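Side-chain contacts in enoyl-CoA hydratase (Mycolicibacterium smegmatis, PDB 7MCM), which probably hydrates enoyl-CoA thioesters to (3S)-3-hydroxyacyl-CoA, a step in the oxidation of fatty acids: residues Pro99-Leu102 against Gln103-Glu106; Asp34-Asp37 against Ala38-Ala42; Met218-Arg221 against Leu222-Ser226; Phe157-Ala161 against Val162-Arg166. One frame throughout, in Å; residues are numbered along the deposited sequence. Where two conformers were deposited one is given.

Interaction 1 (Pro99-Leu102 against Gln103-Glu106); sequences PRAL and QRCE
Arg104 folds its guanidinium back over Ala101, three residues earlier on helix 97-104. One face of the flat group lies over the alanine, so that NH1 of Arg104 comes within 3.4 Å of Ala101 CA and 3.9 Å of Ala101 CB. The first torsion makes this return possible: it sets CG of Arg104 between the backbone N and the carbonyl carbon (chi1 75°), and from there the chain runs extended to NE. On its way CG of Arg104 passes 3.3 Å from Ala101 O.

In the backbone below, three-back bonds appear alongside four-back ones near the C-terminal end of the helix. Gln103 N bonds four residues back, to Pro99 O at 3.0 Å, but Arg104 N is divided between Arg100 O at 3.2 Å and, weakly, Ala101 O. One residue on, Cys105 N makes a weak bond to Leu102 O at 3.2 Å. Cys105 CB also lies 4.3 Å from CD2 of Leu102, a loose apolar contact.

Further out, carboxylates fix the rotation of the guanidinium, Asp40 holding NH2 and Asp44 holding NE. Arg100 instead reaches Asp232 of the second subunit. Ala101 and Leu102 press on helix 33-48, Pro99 and Leu102 pack on helix 120-127, and beyond Glu106 the chain enters strand 109-113.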
loop_
_atom_site.group_PDB
_atom_site.type_symbol
_atom_site.label_atom_id
_atom_site.label_comp_id
_atom_site.label_asym_id
_atom_site.label_seq_id
_atom_site.Cartn_x
_atom_site.Cartn_y
_atom_site.Cartn_z
ATOM N N PRO B 99 -6.060 11.124 -17.998
ATOM C CA PRO B 99 -5.075 10.655 -17.011
ATOM C C PRO B 99 -4.649 9.220 -17.239
ATOM O O PRO B 99 -3.461 8.896 -17.121
ATOM C CB PRO B 99 -5.818 10.801 -15.677
ATOM C CG PRO B 99 -6.900 11.743 -15.938
ATOM C CD PRO B 99 -7.281 11.637 -17.350
ATOM N N ARG B 100 -5.596 8.347 -17.580
ATOM C CA ARG B 100 -5.256 6.949 -17.791
ATOM C C ARG B 100 -4.388 6.785 -19.029
ATOM O O ARG B 100 -3.523 5.903 -19.063
ATOM C CB ARG B 100 -6.528 6.110 -17.909
ATOM C CG ARG B 100 -7.350 6.077 -16.622
ATOM C CD ARG B 100 -8.423 5.012 -16.660
ATOM N NE ARG B 100 -9.262 5.065 -15.468
ATOM C CZ ARG B 100 -8.931 4.541 -14.295
ATOM N NH1 ARG B 100 -7.775 3.919 -14.116
ATOM N NH2 ARG B 100 -9.771 4.666 -13.268
ATOM N N ALA B 101 -4.599 7.620 -20.050
ATOM C CA ALA B 101 -3.739 7.566 -21.231
ATOM C C ALA B 101 -2.301 7.935 -20.879
ATOM O O ALA B 101 -1.349 7.248 -21.279
ATOM C CB ALA B 101 -4.292 8.477 -22.328
ATOM N N LEU B 102 -2.120 9.007 -20.101
ATOM C CA LEU B 102 -0.771 9.405 -19.715
ATOM C C LEU B 102 -0.122 8.343 -18.847
ATOM O O LEU B 102 1.101 8.166 -18.892
ATOM C CB LEU B 102 -0.821 10.749 -18.993
ATOM C CG LEU B 102 -0.648 11.942 -19.923
ATOM C CD1 LEU B 102 -0.708 13.212 -19.117
ATOM C CD2 LEU B 102 0.669 11.833 -20.699
ATOM N N GLN B 103 -0.932 7.606 -18.080
ATOM C CA GLN B 103 -0.417 6.524 -17.252
ATOM C C GLN B 103 0.142 5.390 -18.083
ATOM O O GLN B 103 1.043 4.687 -17.625
ATOM C CB GLN B 103 -1.517 5.970 -16.345
ATOM C CG GLN B 103 -1.774 6.741 -15.064
ATOM C CD GLN B 103 -0.544 6.798 -14.171
ATOM O OE1 GLN B 103 0.110 7.837 -14.041
ATOM N NE2 GLN B 103 -0.227 5.664 -13.540
ATOM N N ARG B 104 -0.409 5.153 -19.268
ATOM C CA ARG B 104 0.121 4.103 -20.120
ATOM C C ARG B 104 1.085 4.638 -21.173
ATOM O O ARG B 104 1.638 3.845 -21.948
ATOM C CB ARG B 104 -1.021 3.308 -20.765
ATOM C CG ARG B 104 -1.717 4.018 -21.891
ATOM C CD ARG B 104 -2.719 3.116 -22.630
ATOM N NE ARG B 104 -3.353 3.852 -23.721
ATOM C CZ ARG B 104 -4.442 4.598 -23.576
ATOM N NH1 ARG B 104 -5.072 4.686 -22.413
ATOM N NH2 ARG B 104 -4.910 5.276 -24.622
ATOM N N CYS B 105 1.332 5.950 -21.196
ATOM C CA CYS B 105 2.299 6.520 -22.131
ATOM C C CYS B 105 3.717 6.175 -21.702
ATOM O O CYS B 105 4.167 6.598 -20.628
ATOM C CB CYS B 105 2.136 8.032 -22.220
ATOM S SG CYS B 105 3.167 8.783 -23.512
ATOM N N GLU B 106 4.439 5.465 -22.575
ATOM C CA GLU B 106 5.777 4.987 -22.257
ATOM C C GLU B 106 6.856 6.034 -22.471
ATOM O O GLU B 106 7.985 5.832 -22.015
ATOM C CB GLU B 106 6.123 3.762 -23.093
ATOM C CG GLU B 106 5.110 2.666 -23.008
ATOM C CD GLU B 106 5.480 1.504 -23.896
ATOM O OE1 GLU B 106 6.619 1.494 -24.426
ATOM O OE2 GLU B 106 4.629 0.602 -24.066
#

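Interaction 2 (Asp34-Asp37 against Ala38-Ala42); sequences DFID and AFDAA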
loop_
_atom_site.group_PDB
_atom_site.type_symbol
_atom_site.label_atom_id
_atom_site.label_comp_id
_atom_site.label_asym_id
_atom_site.label_seq_id
_atom_site.Cartn_x
_atom_site.Cartn_y
_atom_site.Cartn_z
ATOM N N ASP B 34 -13.970 14.420 -28.924
ATOM C CA ASP B 34 -13.019 14.403 -30.037
ATOM C C ASP B 34 -11.584 14.516 -29.542
ATOM O O ASP B 34 -10.705 13.765 -29.979
ATOM C CB ASP B 34 -13.318 15.526 -31.020
ATOM C CG ASP B 34 -14.495 15.215 -31.900
ATOM O OD1 ASP B 34 -14.808 14.015 -32.069
ATOM O OD2 ASP B 34 -15.109 16.172 -32.411
ATOM N N PHE B 35 -11.317 15.464 -28.642
ATOM C CA PHE B 35 -9.956 15.595 -28.135
ATOM C C PHE B 35 -9.525 14.340 -27.387
ATOM O O PHE B 35 -8.396 13.856 -27.558
ATOM C CB PHE B 35 -9.813 16.809 -27.217
ATOM C CG PHE B 35 -8.438 16.930 -26.639
ATOM C CD1 PHE B 35 -8.104 16.282 -25.460
ATOM C CD2 PHE B 35 -7.448 17.628 -27.320
ATOM C CE1 PHE B 35 -6.817 16.353 -24.965
ATOM C CE2 PHE B 35 -6.161 17.708 -26.816
ATOM C CZ PHE B 35 -5.850 17.072 -25.637
ATOM N N ILE B 36 -10.398 13.825 -26.517
ATOM C CA ILE B 36 -10.042 12.657 -25.716
ATOM C C ILE B 36 -9.672 11.488 -26.619
ATOM O O ILE B 36 -8.645 10.828 -26.411
ATOM C CB ILE B 36 -11.190 12.308 -24.748
ATOM C CG1 ILE B 36 -11.419 13.477 -23.774
ATOM C CG2 ILE B 36 -10.868 11.026 -23.987
ATOM C CD1 ILE B 36 -12.656 13.349 -22.880
ATOM N N ASP B 37 -10.467 11.255 -27.671
ATOM C CA ASP B 37 -10.166 10.195 -28.630
ATOM C C ASP B 37 -8.804 10.401 -29.291
ATOM O O ASP B 37 -8.043 9.445 -29.471
ATOM C CB ASP B 37 -11.261 10.132 -29.697
ATOM C CG ASP B 37 -12.577 9.600 -29.165
ATOM O OD1 ASP B 37 -12.582 8.957 -28.095
ATOM O OD2 ASP B 37 -13.613 9.828 -29.825
ATOM N N ALA B 38 -8.490 11.641 -29.685
ATOM C CA ALA B 38 -7.206 11.926 -30.325
ATOM C C ALA B 38 -6.043 11.737 -29.354
ATOM O O ALA B 38 -4.961 11.288 -29.746
ATOM C CB ALA B 38 -7.206 13.353 -30.866
ATOM N N PHE B 39 -6.246 12.098 -28.089
ATOM C CA PHE B 39 -5.201 11.928 -27.090
ATOM C C PHE B 39 -4.931 10.447 -26.850
ATOM O O PHE B 39 -3.771 10.023 -26.813
ATOM C CB PHE B 39 -5.601 12.654 -25.804
ATOM C CG PHE B 39 -4.465 12.852 -24.831
ATOM C CD1 PHE B 39 -3.571 13.898 -24.992
ATOM C CD2 PHE B 39 -4.307 12.003 -23.756
ATOM C CE1 PHE B 39 -2.524 14.092 -24.103
ATOM C CE2 PHE B 39 -3.254 12.178 -22.855
ATOM C CZ PHE B 39 -2.365 13.226 -23.031
ATOM N N ASP B 40 -5.992 9.642 -26.721
ATOM C CA ASP B 40 -5.832 8.191 -26.688
ATOM C C ASP B 40 -5.006 7.701 -27.871
ATOM O O ASP B 40 -4.028 6.968 -27.698
ATOM C CB ASP B 40 -7.197 7.501 -26.690
ATOM C CG ASP B 40 -7.712 7.208 -25.298
ATOM O OD1 ASP B 40 -6.899 7.059 -24.359
ATOM O OD2 ASP B 40 -8.947 7.124 -25.140
ATOM N N ALA B 41 -5.389 8.101 -29.088
ATOM C CA ALA B 41 -4.702 7.616 -30.285
ATOM C C ALA B 41 -3.237 8.050 -30.305
ATOM O O ALA B 41 -2.357 7.264 -30.671
ATOM C CB ALA B 41 -5.423 8.103 -31.541
ATOM N N ALA B 42 -2.958 9.298 -29.908
ATOM C CA ALA B 42 -1.587 9.802 -29.928
ATOM C C ALA B 42 -0.699 9.025 -28.966
ATOM O O ALA B 42 0.445 8.691 -29.299
ATOM C CB ALA B 42 -1.567 11.292 -29.590
#
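Phe35 and Phe39 sit one turn apart on helix 33-48, the connecting helix of a beta-alpha-beta unit between the parallel strands 16-21 and 54-59 of the crotonase-type fold. Four successive carbonyls of the first turn are each paired with the amide four residues on. Asp34 O accepts from Ala38 N, Phe35 O from Phe39 N, Ile36 O from Asp40 N and Asp37 O from Ala41 N, all at 2.8 to 3.1 Å. These four carbonyls and four amides are thus satisfied within the helix.

Asp37 and Asp40 find their partners outside this helix. OD1 of Asp37 and OD2 of Asp40 both form salt bridges to NH2 of Arg97, which would offset the repulsion expected between two carboxylates whose nearest charged atoms, Asp37 OD1 and Asp40 OD2, are 5.0 Å apart. OD1 of Asp40 is taken by Arg104, on the same helix 97-104 as Arg97.

The buried, apolar flank carries the two phenylalanines. Both have CG anti to the backbone N (chi1 178° for Phe35 and -165° for Phe39), which sends the rings out side by side in the same direction, where Phe35 packs on Leu8 and Ile21 of the strands. Their planes are close to parallel, 24° apart, but slid so far that they barely overlap, with CZ of Phe35 4.0 Å from CD1 of Phe39.

Interaction 3 (Met218-Arg221 against Leu222-Ser226); sequences MAKR and LLLES
A salt bridge between residues four apart, Arg221 and Glu225, runs along the flank of helix 213-226, one of the helices in the C-terminal part of this crotonase-family chain. NH2 of Arg221 lies 3.1 Å from OE1 of Glu225. The two side chains cross obliquely, with guanidinium and carboxylate planes 50° apart, so a single nitrogen-oxygen pair carries the bridge in place of a flat two-pronged one. Arg221 starts with CG anti to the backbone N (chi1 179°) and then bends at its second and third torsions, which turns the guanidinium along the helix toward the next turn. NH2 of Arg221 also rests 3.8 Å from CB of Glu225. NE of Arg221 is buried here and has no partner in the model, while the second carboxylate oxygen of Glu225, OE2, is bonded to Ser233 OG of the fourth subunit.

Regular helical bonds run beneath, among them Leu224 N to Lys220 O at 2.8 Å. Lys220 itself stretches out fully, and its CE passes 4.2 Å from CD1 of Leu224. At the end of that extended chain NZ forms a salt bridge with Asp129 and bonds to the carbonyls of Val107 and Cys105, so the buried ammonium is well supplied with acceptors.

The apolar flank faces another copy of the protein: Met218 and Leu222 meet Ile149 of the third subunit, and Leu223 meets its Thr171. Within the helix, CG of Leu223 lies 3.4 Å from Ala219 O.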
loop_
_atom_site.group_PDB
_atom_site.type_symbol
_atom_site.label_atom_id
_atom_site.label_comp_id
_atom_site.label_asym_id
_atom_site.label_seq_id
_atom_site.Cartn_x
_atom_site.Cartn_y
_atom_site.Cartn_z
ATOM N N MET B 218 12.540 2.443 -20.506
ATOM C CA MET B 218 12.672 1.612 -19.316
ATOM C C MET B 218 12.833 2.473 -18.072
ATOM O O MET B 218 12.266 2.163 -17.019
ATOM C CB MET B 218 13.861 0.667 -19.467
ATOM C CG MET B 218 13.583 -0.536 -20.361
ATOM S SD MET B 218 14.811 -1.871 -20.256
ATOM C CE MET B 218 16.384 -1.008 -20.469
ATOM N N ALA B 219 13.623 3.542 -18.170
ATOM C CA ALA B 219 13.794 4.444 -17.033
ATOM C C ALA B 219 12.472 5.091 -16.630
ATOM O O ALA B 219 12.179 5.220 -15.437
ATOM C CB ALA B 219 14.826 5.522 -17.355
ATOM N N LYS B 220 11.672 5.532 -17.603
ATOM C CA LYS B 220 10.380 6.121 -17.255
ATOM C C LYS B 220 9.475 5.091 -16.591
ATOM O O LYS B 220 8.765 5.407 -15.632
ATOM C CB LYS B 220 9.682 6.708 -18.475
ATOM C CG LYS B 220 8.233 7.035 -18.110
ATOM C CD LYS B 220 7.577 7.997 -19.012
ATOM C CE LYS B 220 6.172 8.308 -18.496
ATOM N NZ LYS B 220 5.493 9.212 -19.447
ATOM N N ARG B 221 9.479 3.856 -17.101
ATOM C CA ARG B 221 8.706 2.784 -16.480
ATOM C C ARG B 221 9.153 2.552 -15.045
ATOM O O ARG B 221 8.326 2.313 -14.160
ATOM C CB ARG B 221 8.844 1.502 -17.303
ATOM C CG ARG B 221 8.105 0.291 -16.739
ATOM C CD ARG B 221 6.591 0.524 -16.591
ATOM N NE ARG B 221 6.227 0.742 -15.194
ATOM C CZ ARG B 221 5.076 0.377 -14.644
ATOM N NH1 ARG B 221 4.125 -0.213 -15.353
ATOM N NH2 ARG B 221 4.877 0.596 -13.346
ATOM N N LEU B 222 10.463 2.603 -14.800
ATOM C CA LEU B 222 10.970 2.493 -13.438
ATOM C C LEU B 222 10.541 3.681 -12.590
ATOM O O LEU B 222 10.140 3.509 -11.435
ATOM C CB LEU B 222 12.489 2.389 -13.465
ATOM C CG LEU B 222 13.050 1.005 -13.232
ATOM C CD1 LEU B 222 14.568 1.090 -13.059
ATOM C CD2 LEU B 222 12.392 0.336 -12.048
ATOM N N LEU B 223 10.628 4.899 -13.139
ATOM C CA LEU B 223 10.187 6.074 -12.384
ATOM C C LEU B 223 8.701 5.998 -12.044
ATOM O O LEU B 223 8.293 6.397 -10.946
ATOM C CB LEU B 223 10.481 7.355 -13.158
ATOM C CG LEU B 223 11.950 7.782 -13.142
ATOM C CD1 LEU B 223 12.210 8.742 -14.280
ATOM C CD2 LEU B 223 12.279 8.409 -11.809
ATOM N N LEU B 224 7.871 5.528 -12.983
ATOM C CA LEU B 224 6.447 5.356 -12.691
ATOM C C LEU B 224 6.231 4.377 -11.548
ATOM O O LEU B 224 5.402 4.617 -10.663
ATOM C CB LEU B 224 5.690 4.876 -13.928
ATOM C CG LEU B 224 5.341 5.904 -15.002
ATOM C CD1 LEU B 224 4.525 5.255 -16.106
ATOM C CD2 LEU B 224 4.549 7.036 -14.373
ATOM N N GLU B 225 6.969 3.267 -11.551
ATOM C CA GLU B 225 6.823 2.278 -10.486
ATOM C C GLU B 225 7.173 2.857 -9.120
ATOM O O GLU B 225 6.533 2.521 -8.115
ATOM C CB GLU B 225 7.694 1.059 -10.808
ATOM C CG GLU B 225 7.757 0.027 -9.702
ATOM C CD GLU B 225 6.597 -0.942 -9.775
ATOM O OE1 GLU B 225 5.760 -0.793 -10.690
ATOM O OE2 GLU B 225 6.500 -1.825 -8.898
ATOM N N SER B 226 8.148 3.766 -9.065
ATOM C CA SER B 226 8.618 4.268 -7.782
ATOM C C SER B 226 7.614 5.201 -7.101
ATOM O O SER B 226 7.682 5.368 -5.874
ATOM C CB SER B 226 9.964 4.959 -7.994
ATOM O OG SER B 226 10.855 4.102 -8.718
#

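Interaction 4 (Phe157-Ala161 against Val162-Arg166); sequences FLPRA and VGWAR
CG of Leu158 stands trans to its backbone N (chi1 -172°), and Val162 sets CG2 between its backbone N and carbonyl carbon (chi1 -61° for CG1), which brings the two side chains together at a helix-to-helix junction. The turning point is Gly163, both the first residue after helix 154-162 to leave helical angles and the N-cap of helix 164-173. CG2 of Val162 is the branch that touches, 4.1 Å from CD1 of Leu158 and 3.4 Å from Leu158 O. The other methyl, CG1, leans instead on the preceding residue, 4.2 Å from CB of Ala161.

Gly163 has a positive phi of 85°, which glycine adopts readily. Ahead of it the first helix is kinked at Pro159, whose nitrogen has no hydrogen to give to the turn before. Leu158 O accepts two amides, Ala161 N at 2.9 Å and Val162 N at 3.0 Å.

Across the bend, the indole of Trp164 comes up to the proline ring, a less certain contact because Trp164 was deposited in two conformers. In one of them CD1 of Trp164 lies 4.0 Å from Pro159 CB, approaching at a slant. The outer side of the junction belongs to an interface, with Ala165 packing on Leu130 of the second subunit. Leu158 also packs on Ala167 and Met170 of the following helix. In the backbone at the junction, Gly163 N bonds to Pro159 O at 2.7 Å.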
loop_
_atom_site.group_PDB
_atom_site.type_symbol
_atom_site.label_atom_id
_atom_site.label_comp_id
_atom_site.label_asym_id
_atom_site.label_seq_id
_atom_site.Cartn_x
_atom_site.Cartn_y
_atom_site.Cartn_z
ATOM N N PHE B 157 -2.085 14.192 -8.404
ATOM C CA PHE B 157 -0.848 14.652 -9.026
ATOM C C PHE B 157 -0.346 15.971 -8.441
ATOM O O PHE B 157 0.865 16.175 -8.327
ATOM C CB PHE B 157 -1.057 14.802 -10.534
ATOM C CG PHE B 157 -1.272 13.499 -11.245
ATOM C CD1 PHE B 157 -0.189 12.735 -11.652
ATOM C CD2 PHE B 157 -2.543 13.042 -11.519
ATOM C CE1 PHE B 157 -0.376 11.532 -12.307
ATOM C CE2 PHE B 157 -2.729 11.835 -12.179
ATOM C CZ PHE B 157 -1.646 11.089 -12.566
ATOM N N LEU B 158 -1.242 16.881 -8.058
ATOM C CA LEU B 158 -0.789 18.211 -7.664
ATOM C C LEU B 158 0.099 18.190 -6.421
ATOM O O LEU B 158 1.136 18.880 -6.426
ATOM C CB LEU B 158 -2.001 19.148 -7.482
ATOM C CG LEU B 158 -1.662 20.625 -7.243
ATOM C CD1 LEU B 158 -0.812 21.212 -8.386
ATOM C CD2 LEU B 158 -2.946 21.458 -7.081
ATOM N N PRO B 159 -0.209 17.444 -5.356
ATOM C CA PRO B 159 0.712 17.441 -4.208
ATOM C C PRO B 159 2.071 16.894 -4.568
ATOM O O PRO B 159 3.079 17.296 -3.972
ATOM C CB PRO B 159 0.009 16.542 -3.179
ATOM C CG PRO B 159 -1.382 16.480 -3.605
ATOM C CD PRO B 159 -1.385 16.603 -5.097
ATOM N N ARG B 160 2.135 15.978 -5.530
ATOM C CA ARG B 160 3.430 15.445 -5.921
ATOM C C ARG B 160 4.228 16.425 -6.767
ATOM O O ARG B 160 5.425 16.211 -6.957
ATOM C CB ARG B 160 3.224 14.107 -6.628
ATOM C CG ARG B 160 2.711 13.057 -5.640
ATOM C CD ARG B 160 1.777 12.041 -6.264
ATOM N NE ARG B 160 1.513 10.943 -5.339
ATOM C CZ ARG B 160 0.478 10.881 -4.510
ATOM N NH1 ARG B 160 -0.463 11.814 -4.497
ATOM N NH2 ARG B 160 0.389 9.860 -3.664
ATOM N N ALA B 161 3.609 17.512 -7.232
ATOM C CA ALA B 161 4.313 18.574 -7.933
ATOM C C ALA B 161 4.720 19.717 -7.018
ATOM O O ALA B 161 5.793 20.297 -7.204
ATOM C CB ALA B 161 3.451 19.136 -9.075
ATOM N N VAL B 162 3.880 20.097 -6.052
ATOM C CA VAL B 162 4.137 21.296 -5.266
ATOM C C VAL B 162 4.113 21.049 -3.767
ATOM O O VAL B 162 4.264 21.996 -2.999
ATOM C CB VAL B 162 3.165 22.437 -5.636
ATOM C CG1 VAL B 162 3.332 22.822 -7.104
ATOM C CG2 VAL B 162 1.690 22.065 -5.313
ATOM N N GLY B 163 3.957 19.810 -3.320
ATOM C CA GLY B 163 3.846 19.538 -1.900
ATOM C C GLY B 163 2.410 19.694 -1.427
ATOM O O GLY B 163 1.588 20.365 -2.044
ATOM N N TRP B 164 2.113 19.079 -0.289
ATOM C CA TRP B 164 0.717 18.976 0.125
ATOM C C TRP B 164 0.127 20.321 0.555
ATOM O O TRP B 164 -1.058 20.573 0.319
ATOM C CB TRP B 164 0.570 17.951 1.248
ATOM C CG TRP B 164 -0.842 17.425 1.319
ATOM C CD1 TRP B 164 -1.391 16.421 0.561
ATOM C CD2 TRP B 164 -1.883 17.890 2.180
ATOM N NE1 TRP B 164 -2.705 16.231 0.909
ATOM C CE2 TRP B 164 -3.030 17.117 1.902
ATOM C CE3 TRP B 164 -1.957 18.881 3.162
ATOM C CZ2 TRP B 164 -4.229 17.309 2.566
ATOM C CZ3 TRP B 164 -3.144 19.063 3.816
ATOM C CH2 TRP B 164 -4.265 18.283 3.515
ATOM N N ALA B 165 0.918 21.200 1.172
ATOM C CA ALA B 165 0.366 22.467 1.649
ATOM C C ALA B 165 0.013 23.389 0.485
ATOM O O ALA B 165 -1.082 23.967 0.451
ATOM C CB ALA B 165 1.343 23.154 2.605
ATOM N N ARG B 166 0.904 23.507 -0.503
ATOM C CA ARG B 166 0.586 24.340 -1.666
ATOM C C ARG B 166 -0.543 23.732 -2.488
ATOM O O ARG B 166 -1.344 24.461 -3.074
ATOM C CB ARG B 166 1.821 24.543 -2.552
ATOM C CG ARG B 166 2.909 25.406 -1.939
ATOM C CD ARG B 166 2.407 26.819 -1.607
ATOM N NE ARG B 166 3.506 27.654 -1.133
ATOM C CZ ARG B 166 3.373 28.838 -0.553
ATOM N NH1 ARG B 166 2.185 29.389 -0.363
ATOM N NH2 ARG B 166 4.462 29.485 -0.146
#

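Interaction 1 lies between interactions 2 and 3 and touches all three others. Its centre is 12 Å from that of interaction 2, and the two meet through the salt bridge of Arg104 NH2 to Asp40 OD1, 2.7 Å long, and the packing of Leu102 on Phe39. Interaction 3, centred 13 Å from interaction 1, meets it where Lys220 NZ comes 3.2 Å from Cys105 O. Interaction 4 only grazes interaction 1, Phe157 CZ lying 4.0 Å from Gln103 OE1. Interactions 3 and 4 do not touch within the chain, their nearest atoms being about 7 Å apart, yet Ser226 O and Leu223 O bond to Arg160 NH2 and Trp164 NE1 of a neighbouring subunit.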